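Local coordinates for sensor protein qseC (Escherichia coli, PDB 3JZ3) that serves as the sensor histidine kinase of the QseB/QseC two-component system, using ATP to phosphorylate histidine and switching on the flagella regulon, at residues D127-Y132 against S137-T142; S46-A51 against L118-R123. One frame throughout, in Å; residues are numbered along the deposited sequence.

How the contacts relate
Both contacts use helix 115-131, at different turns. In contact 1 its C-terminal end lies on strand 138-143, inside the ATP-binding domain; in contact 2 its middle meets helix 42-61, which probably belongs to the phospho-acceptor domain. Both are buried where they touch. Contact 1 is small and made of short aliphatic groups with one backbone carbonyl, whereas contact 2 is larger, brings an arginine chain into the apolar seam, and has an arginine holding sulfate on the far side of helix 42-61. The centres lie about 15 Å apart, and the two contacts meet where Asp127 OD2 comes within 3.4 Å of Ile48 CB.

Contact 1: D127-Y132 against S137-T142; sequences DNAVRY and SVVDVT
Val139 puts both of its methyls against the last full turn of helix 115-131, overlapping Ala129 and touching CA and CG2 of Val130. This is helix-on-sheet packing in the Bergerat-type ATPase fold that histidine kinases share with DNA gyrase B and HSP90. Strand 138-143 lies next to the parallel strand 99-104, and helix 115-131, whose sequence fits the N box of this family, comes between the two along the chain.

The two branches of Val139 do different work. CG1, anti to the backbone N (chi1 176°), meets the methyl of Ala129 at 3.9 Å between CG1 and CB. CG2, on the side of the backbone N, reaches the carbonyl instead, lying 3.8 Å from Ala129 O, and also touches Val130, with the two CG2 atoms 4.3 Å apart. Ala129 is small enough for the backbones to come near, its CA being 6.6 Å from the CA of Val139. No hydrogen bond crosses between 127-132 and 137-142.

The chain turns round quickly here: Tyr132 is the first residue to leave helical geometry, and only four residues separate it from Ser137. Side chains alternate along the strand, so Asp140 points to the other side of the sheet and forms a salt bridge with Arg101. Val130 continues onto Ile89 of helix 78-95, while Ala129 reaches Val150 of strand 147-151. The carbonyl oxygen of Ala129, brushed by Val139 CG2, is also the acceptor for Ser133 OG.

Contact 2: S46-A51 against L118-R123; sequences SGIDRA and LSLLVR. With SO4 (sulfate ion), chain C.
Ile48 lies across the side chain of Arg123 at about a right angle, an aliphatic branch resting on a charged residue in a buried seam. Its CG1 sits 3.4 Å from Arg123 CG, a tight approach, and 3.8 Å above the guanidinium plane, offset toward the rim. A bend in Arg123 explains this: CG is anti to the backbone N, but chi2 of 73° turns the chain, so both its methylene and its head meet Ile48. CD1 of Ile48 ends 3.8 Å from Arg123 NH1.

One turn on, Ala51 CB meets Leu120 CD2 at 4.2 Å, extending the apolar part of the seam. The axes of segments 46-51 and 118-123 come within 10.7 Å and cross at -127°. Helix 42-61 is probably the second helix of the dimerisation and histidine phosphotransfer domain, here docked on the N-box helix of the ATP-binding domain; Leu116 of the second subunit also packs on Ala51.

On the side of helix 42-61 turned from Arg123, Arg50 binds a sulfate, probably from the crystallisation liquor. NE and NH2 both donate to its O2, each at 2.8 Å, both bonds clearly bent. Ser46 OG stands over one face of this guanidinium. Arg53 NH2 bonds the same sulfate, while Gln28 O and Ser30 O accept from Arg50 NH2 and NH1.

Contact 1: D127-Y132 against S137-T142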
loop_
_atom_site.group_PDB
_atom_site.type_symbol
_atom_site.label_atom_id
_atom_site.label_comp_id
_atom_site.label_asym_id
_atom_site.label_seq_id
_atom_site.Cartn_x
_atom_site.Cartn_y
_atom_site.Cartn_z
ATOM N N ASP B 127 7.702 -3.029 -12.606
ATOM C CA ASP B 127 7.139 -1.818 -13.207
ATOM C C ASP B 127 8.168 -1.094 -14.067
ATOM O O ASP B 127 7.843 -0.614 -15.151
ATOM C CB ASP B 127 6.599 -0.873 -12.129
ATOM C CG ASP B 127 5.377 -1.430 -11.414
ATOM O OD1 ASP B 127 4.803 -2.438 -11.878
ATOM O OD2 ASP B 127 4.989 -0.851 -10.379
ATOM N N ASN B 128 9.405 -1.028 -13.574
ATOM C CA ASN B 128 10.517 -0.449 -14.318
ATOM C C ASN B 128 10.815 -1.211 -15.614
ATOM O O ASN B 128 11.082 -0.596 -16.653
ATOM C CB ASN B 128 11.768 -0.373 -13.437
ATOM C CG ASN B 128 12.979 0.179 -14.177
ATOM O OD1 ASN B 128 12.879 1.160 -14.916
ATOM N ND2 ASN B 128 14.134 -0.450 -13.977
ATOM N N ALA B 129 10.760 -2.541 -15.550
ATOM C CA ALA B 129 11.039 -3.383 -16.716
ATOM C C ALA B 129 9.933 -3.307 -17.769
ATOM O O ALA B 129 10.214 -3.340 -18.965
ATOM C CB ALA B 129 11.283 -4.821 -16.298
ATOM N N VAL B 130 8.682 -3.202 -17.321
ATOM C CA VAL B 130 7.540 -3.070 -18.231
ATOM C C VAL B 130 7.504 -1.670 -18.863
ATOM O O VAL B 130 6.987 -1.487 -19.973
ATOM C CB VAL B 130 6.201 -3.366 -17.495
ATOM C CG1 VAL B 130 4.996 -3.032 -18.367
ATOM C CG2 VAL B 130 6.140 -4.824 -17.067
ATOM N N ARG B 131 8.113 -0.670 -18.109
ATOM C CA ARG B 131 7.952 0.741 -18.537
ATOM C C ARG B 131 8.870 1.067 -19.721
ATOM O O ARG B 131 8.453 1.723 -20.680
ATOM C CB ARG B 131 8.227 1.671 -17.346
ATOM C CG ARG B 131 8.312 3.148 -17.661
ATOM C CD ARG B 131 8.785 3.911 -16.438
ATOM N NE ARG B 131 8.700 5.359 -16.631
ATOM C CZ ARG B 131 7.607 6.085 -16.395
ATOM N NH1 ARG B 131 6.488 5.503 -15.955
ATOM N NH2 ARG B 131 7.633 7.400 -16.603
ATOM N N TYR B 132 10.117 0.589 -19.658
ATOM C CA TYR B 132 11.087 0.838 -20.717
ATOM C C TYR B 132 11.124 -0.298 -21.741
ATOM O O TYR B 132 12.042 -0.382 -22.563
ATOM C CB TYR B 132 12.470 1.105 -20.115
ATOM C CG TYR B 132 12.527 2.394 -19.324
ATOM C CD1 TYR B 132 12.790 3.610 -19.955
ATOM C CD2 TYR B 132 12.303 2.402 -17.948
ATOM C CE1 TYR B 132 12.837 4.800 -19.235
ATOM C CE2 TYR B 132 12.346 3.584 -17.220
ATOM C CZ TYR B 132 12.614 4.777 -17.870
ATOM O OH TYR B 132 12.658 5.951 -17.152
ATOM N N SER B 137 7.827 -6.690 -27.131
ATOM C CA SER B 137 8.981 -7.323 -26.484
ATOM C C SER B 137 8.585 -8.140 -25.253
ATOM O O SER B 137 7.423 -8.145 -24.840
ATOM C CB SER B 137 10.050 -6.283 -26.131
ATOM O OG SER B 137 9.578 -5.378 -25.149
ATOM N N VAL B 138 9.565 -8.834 -24.680
ATOM C CA VAL B 138 9.331 -9.744 -23.558
ATOM C C VAL B 138 10.102 -9.303 -22.316
ATOM O O VAL B 138 11.281 -8.941 -22.399
ATOM C CB VAL B 138 9.737 -11.203 -23.916
ATOM C CG1 VAL B 138 9.320 -12.169 -22.814
ATOM C CG2 VAL B 138 9.129 -11.629 -25.252
ATOM N N VAL B 139 9.423 -9.332 -21.171
ATOM C CA VAL B 139 10.070 -9.155 -19.871
ATOM C C VAL B 139 10.329 -10.525 -19.246
ATOM O O VAL B 139 9.407 -11.322 -19.081
ATOM C CB VAL B 139 9.219 -8.287 -18.911
ATOM C CG1 VAL B 139 9.868 -8.206 -17.530
ATOM C CG2 VAL B 139 9.017 -6.890 -19.491
ATOM N N ASP B 140 11.589 -10.788 -18.905
ATOM C CA ASP B 140 11.990 -12.059 -18.306
ATOM C C ASP B 140 12.193 -11.954 -16.800
ATOM O O ASP B 140 13.071 -11.221 -16.336
ATOM C CB ASP B 140 13.275 -12.581 -18.959
ATOM C CG ASP B 140 13.059 -13.049 -20.378
ATOM O OD1 ASP B 140 12.232 -13.962 -20.580
ATOM O OD2 ASP B 140 13.723 -12.512 -21.294
ATOM N N VAL B 141 11.381 -12.696 -16.051
ATOM C CA VAL B 141 11.547 -12.822 -14.604
ATOM C C VAL B 141 11.993 -14.248 -14.290
ATOM O O VAL B 141 11.292 -15.206 -14.616
ATOM C CB VAL B 141 10.250 -12.486 -13.827
ATOM C CG1 VAL B 141 10.502 -12.493 -12.323
ATOM C CG2 VAL B 141 9.700 -11.133 -14.258
ATOM N N THR B 142 13.156 -14.377 -13.660
ATOM C CA THR B 142 13.768 -15.679 -13.423
ATOM C C THR B 142 14.138 -15.859 -11.956
ATOM O O THR B 142 14.794 -15.006 -11.368
ATOM C CB THR B 142 15.037 -15.869 -14.294
ATOM O OG1 THR B 142 14.698 -15.711 -15.676
ATOM C CG2 THR B 142 15.651 -17.253 -14.090
#

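Contact 2: S46-A51 against L118-R123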
loop_
_atom_site.group_PDB
_atom_site.type_symbol
_atom_site.label_atom_id
_atom_site.label_comp_id
_atom_site.label_asym_id
_atom_site.label_seq_id
_atom_site.Cartn_x
_atom_site.Cartn_y
_atom_site.Cartn_z
ATOM N N SER B 46 1.646 4.042 -10.682
ATOM C CA SER B 46 1.452 5.185 -9.786
ATOM C C SER B 46 1.184 4.756 -8.341
ATOM O O SER B 46 1.726 5.349 -7.407
ATOM C CB SER B 46 0.316 6.075 -10.299
ATOM O OG SER B 46 -0.067 7.036 -9.331
ATOM N N GLY B 47 0.347 3.734 -8.168
ATOM C CA GLY B 47 0.057 3.171 -6.850
ATOM C C GLY B 47 1.311 2.688 -6.144
ATOM O O GLY B 47 1.548 3.021 -4.980
ATOM N N ILE B 48 2.114 1.909 -6.865
ATOM C CA ILE B 48 3.398 1.408 -6.370
ATOM C C ILE B 48 4.396 2.542 -6.143
ATOM O O ILE B 48 5.185 2.501 -5.199
ATOM C CB ILE B 48 3.984 0.331 -7.330
ATOM C CG1 ILE B 48 3.172 -0.972 -7.232
ATOM C CG2 ILE B 48 5.482 0.084 -7.082
ATOM C CD1 ILE B 48 3.113 -1.612 -5.828
ATOM N N ASP B 49 4.335 3.555 -7.002
ATOM C CA ASP B 49 5.207 4.723 -6.919
ATOM C C ASP B 49 4.968 5.534 -5.641
ATOM O O ASP B 49 5.918 5.996 -5.006
ATOM C CB ASP B 49 4.982 5.614 -8.141
ATOM C CG ASP B 49 6.249 5.855 -8.923
ATOM O OD1 ASP B 49 7.160 6.524 -8.385
ATOM O OD2 ASP B 49 6.327 5.375 -10.078
ATOM N N ARG B 50 3.697 5.698 -5.281
ATOM C CA ARG B 50 3.309 6.445 -4.086
ATOM C C ARG B 50 3.621 5.687 -2.797
ATOM O O ARG B 50 4.106 6.278 -1.836
ATOM C CB ARG B 50 1.824 6.795 -4.135
ATOM C CG ARG B 50 1.468 7.804 -5.203
ATOM C CD ARG B 50 -0.016 7.785 -5.471
ATOM N NE ARG B 50 -0.368 8.701 -6.546
ATOM C CZ ARG B 50 -1.609 9.036 -6.876
ATOM N NH1 ARG B 50 -2.645 8.531 -6.212
ATOM N NH2 ARG B 50 -1.812 9.887 -7.873
ATOM N N ALA B 51 3.338 4.387 -2.784
ATOM C CA ALA B 51 3.669 3.530 -1.646
ATOM C C ALA B 51 5.179 3.442 -1.444
ATOM O O ALA B 51 5.657 3.444 -0.308
ATOM C CB ALA B 51 3.070 2.148 -1.822
ATOM N N LEU B 118 9.309 -6.904 0.555
ATOM C CA LEU B 118 9.836 -7.709 -0.555
ATOM C C LEU B 118 8.943 -7.607 -1.783
ATOM O O LEU B 118 9.425 -7.641 -2.918
ATOM C CB LEU B 118 10.038 -9.171 -0.158
ATOM C CG LEU B 118 11.278 -9.464 0.687
ATOM C CD1 LEU B 118 11.438 -10.964 0.871
ATOM C CD2 LEU B 118 12.543 -8.853 0.072
ATOM N N SER B 119 7.646 -7.472 -1.534
ATOM C CA SER B 119 6.664 -7.279 -2.586
ATOM C C SER B 119 6.902 -5.945 -3.296
ATOM O O SER B 119 6.829 -5.870 -4.521
ATOM C CB SER B 119 5.251 -7.356 -2.006
ATOM O OG SER B 119 4.280 -7.053 -2.986
ATOM N N LEU B 120 7.202 -4.905 -2.516
ATOM C CA LEU B 120 7.528 -3.578 -3.050
ATOM C C LEU B 120 8.792 -3.593 -3.897
ATOM O O LEU B 120 8.814 -3.028 -4.986
ATOM C CB LEU B 120 7.700 -2.559 -1.917
ATOM C CG LEU B 120 6.460 -1.904 -1.314
ATOM C CD1 LEU B 120 6.863 -1.054 -0.120
ATOM C CD2 LEU B 120 5.722 -1.062 -2.351
ATOM N N LEU B 121 9.843 -4.225 -3.377
ATOM C CA LEU B 121 11.099 -4.395 -4.105
ATOM C C LEU B 121 10.850 -5.021 -5.475
ATOM O O LEU B 121 11.232 -4.451 -6.501
ATOM C CB LEU B 121 12.070 -5.266 -3.300
ATOM C CG LEU B 121 13.508 -5.420 -3.806
ATOM C CD1 LEU B 121 14.408 -5.921 -2.695
ATOM C CD2 LEU B 121 13.598 -6.346 -5.016
ATOM N N VAL B 122 10.201 -6.184 -5.484
ATOM C CA VAL B 122 9.986 -6.940 -6.717
ATOM C C VAL B 122 9.151 -6.133 -7.707
ATOM O O VAL B 122 9.462 -6.077 -8.898
ATOM C CB VAL B 122 9.332 -8.325 -6.444
ATOM C CG1 VAL B 122 8.930 -8.995 -7.745
ATOM C CG2 VAL B 122 10.287 -9.222 -5.666
ATOM N N ARG B 123 8.107 -5.493 -7.192
ATOM C CA ARG B 123 7.171 -4.747 -8.017
ATOM C C ARG B 123 7.793 -3.510 -8.681
ATOM O O ARG B 123 7.457 -3.180 -9.816
ATOM C CB ARG B 123 5.942 -4.371 -7.194
ATOM C CG ARG B 123 4.783 -3.874 -8.019
ATOM C CD ARG B 123 4.102 -4.979 -8.802
ATOM N NE ARG B 123 3.025 -4.438 -9.627
ATOM C CZ ARG B 123 1.797 -4.168 -9.190
ATOM N NH1 ARG B 123 1.462 -4.385 -7.925
ATOM N NH2 ARG B 123 0.896 -3.677 -10.027
HETATM S S SO4 C . 2.142 10.338 -8.702
HETATM O O1 SO4 C . 2.643 9.087 -8.136
HETATM O O2 SO4 C . 0.892 10.713 -8.045
HETATM O O3 SO4 C . 3.129 11.396 -8.495
HETATM O O4 SO4 C . 1.906 10.157 -10.131
#